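Petrobactin-binding protein YclQ (Bacillus subtilis subsp. subtilis str. 168, PDB 3GFV) binds iron-free and ferric petrobactin, and its precursor 3,4-dihydroxybenzoic acid, as the solute-binding component of an ABC transporter for uptake of the ferric siderophore. Local coordinates at residues Gly59-Val64 against Ala78-Leu83. Residues are numbered along the deposited sequence; the frame is centred on the assembly and turned at random.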
loop_
_atom_site.group_PDB
_atom_site.type_symbol
_atom_site.label_atom_id
_atom_site.label_comp_id
_atom_site.label_asym_id
_atom_site.label_seq_id
_atom_site.Cartn_x
_atom_site.Cartn_y
_atom_site.Cartn_z
ATOM N N GLY A 59 -0.681 -3.727 -19.372
ATOM C CA GLY A 59 0.244 -2.624 -19.146
ATOM C C GLY A 59 0.153 -2.073 -17.740
ATOM O O GLY A 59 -0.872 -2.231 -17.052
ATOM N N LEU A 60 1.233 -1.420 -17.317
ATOM C CA LEU A 60 1.329 -0.844 -15.985
ATOM C C LEU A 60 2.437 0.212 -16.057
ATOM O O LEU A 60 3.276 0.179 -16.964
ATOM C CB LEU A 60 1.722 -1.917 -14.966
ATOM C CG LEU A 60 3.011 -2.690 -15.281
ATOM C CD1 LEU A 60 3.932 -2.677 -14.065
ATOM C CD2 LEU A 60 2.663 -4.132 -15.700
ATOM N N PRO A 61 2.446 1.154 -15.104
ATOM C CA PRO A 61 3.511 2.167 -15.125
ATOM C C PRO A 61 4.808 1.597 -14.532
ATOM O O PRO A 61 4.839 1.231 -13.366
ATOM C CB PRO A 61 2.931 3.289 -14.256
ATOM C CG PRO A 61 1.956 2.515 -13.284
ATOM C CD PRO A 61 1.334 1.511 -14.212
ATOM N N LYS A 62 5.875 1.521 -15.321
ATOM C CA LYS A 62 7.078 0.837 -14.847
ATOM C C LYS A 62 8.163 1.764 -14.325
ATOM O O LYS A 62 9.262 1.307 -14.025
ATOM C CB LYS A 62 7.667 -0.047 -15.951
ATOM C CG LYS A 62 6.727 -1.157 -16.435
ATOM C CD LYS A 62 7.450 -2.063 -17.413
ATOM C CE LYS A 62 6.484 -2.971 -18.139
ATOM N NZ LYS A 62 7.229 -4.033 -18.873
ATOM N N GLN A 63 7.864 3.054 -14.229
ATOM C CA GLN A 63 8.882 4.035 -13.824
ATOM C C GLN A 63 9.692 3.558 -12.619
ATOM O O GLN A 63 10.927 3.538 -12.660
ATOM C CB GLN A 63 8.256 5.390 -13.524
ATOM C CG GLN A 63 9.296 6.439 -13.176
ATOM C CD GLN A 63 8.699 7.642 -12.483
ATOM O OE1 GLN A 63 8.910 8.780 -12.910
ATOM N NE2 GLN A 63 7.942 7.401 -11.407
ATOM N N VAL A 64 8.991 3.192 -11.545
ATOM C CA VAL A 64 9.603 2.541 -10.399
ATOM C C VAL A 64 8.730 1.382 -9.948
ATOM O O VAL A 64 7.510 1.529 -9.818
ATOM C CB VAL A 64 9.825 3.521 -9.206
ATOM C CG1 VAL A 64 11.026 4.389 -9.462
ATOM C CG2 VAL A 64 8.595 4.384 -8.983
ATOM N N ALA A 78 3.160 -3.823 -21.347
ATOM C CA ALA A 78 3.460 -2.484 -21.857
ATOM C C ALA A 78 3.732 -1.516 -20.720
ATOM O O ALA A 78 3.062 -1.557 -19.686
ATOM C CB ALA A 78 2.312 -1.969 -22.737
ATOM N N ASP A 79 4.724 -0.648 -20.911
ATOM C CA ASP A 79 5.021 0.412 -19.944
ATOM C C ASP A 79 4.122 1.617 -20.243
ATOM O O ASP A 79 4.238 2.239 -21.309
ATOM C CB ASP A 79 6.491 0.820 -20.071
ATOM C CG ASP A 79 6.923 1.819 -19.007
ATOM O OD1 ASP A 79 6.085 2.217 -18.175
ATOM O OD2 ASP A 79 8.104 2.212 -19.014
ATOM N N VAL A 80 3.217 1.945 -19.323
ATOM C CA VAL A 80 2.299 3.060 -19.558
ATOM C C VAL A 80 2.664 4.296 -18.721
ATOM O O VAL A 80 1.808 5.126 -18.421
ATOM C CB VAL A 80 0.799 2.639 -19.346
ATOM C CG1 VAL A 80 0.326 1.728 -20.475
ATOM C CG2 VAL A 80 0.598 1.962 -17.991
ATOM N N GLY A 81 3.938 4.396 -18.335
ATOM C CA GLY A 81 4.486 5.619 -17.753
ATOM C C GLY A 81 4.817 5.548 -16.271
ATOM O O GLY A 81 5.565 4.674 -15.811
ATOM N N SER A 82 4.283 6.500 -15.517
ATOM C CA SER A 82 4.493 6.514 -14.075
ATOM C C SER A 82 3.167 6.694 -13.367
ATOM O O SER A 82 2.142 6.989 -13.995
ATOM C CB SER A 82 5.457 7.638 -13.682
ATOM O OG SER A 82 4.806 8.884 -13.724
ATOM N N LEU A 83 3.195 6.519 -12.047
ATOM C CA LEU A 83 1.968 6.541 -11.271
ATOM C C LEU A 83 1.345 7.925 -11.348
ATOM O O LEU A 83 0.124 8.051 -11.368
ATOM C CB LEU A 83 2.247 6.174 -9.818
ATOM C CG LEU A 83 2.604 4.700 -9.618
ATOM C CD1 LEU A 83 3.117 4.495 -8.203
ATOM C CD2 LEU A 83 1.374 3.855 -9.857
HETATM O O HOH W 1 5.755 5.655 -10.785
HETATM O O HOH W 2 6.697 10.672 -12.218
#
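Leu60 and Asp79 pair in parallel at the edge of a five-stranded sheet of the periplasmic-binding-protein fold, where outermost strand 78-79 lies beside strand 57-60. Leu60 N donates to Ala78 O (3.0 Å) and Leu60 O accepts from Val80 N (2.9 Å). Gly59, without a side chain, lets Ala78 O come close to its CA. Where the strands end, the Asp79 side chain continues the link through an Asx turn: its OD1 accepts from Gly81 N (3.1 Å) and, from the opposite face of the carboxylate, from Lys62 N (2.9 Å). With CG anti to the backbone N (chi1 -174°), this short acidic side chain brings one oxygen up to both loops.

Lys62 runs extended over Asp79. Its CB and CG lie near OD1, CD meets Asp79 CB at 4.0 Å, and CE lies about as far from Ala78 O and Asp79 N; NZ donates to the carbonyls of Tyr77 and Asp74, a reach that suits lysine's long chain. Pro61, having no N-H to pair, packs its ring, CG against Leu83 CD2 (3.7 Å), and Phe42 of helix 42-50 touches both. Gly81 offers its O to Gln63 N; at its backbone angles (phi 110°) a CB would press on Val80 O. Gln63 lays its amide against Ser82 CB, NE2 at 3.4 Å. Ser82 OG hydrogen-bonds Glu85 N, and one water joins it to Gln63 OE1, 3.0 Å from each.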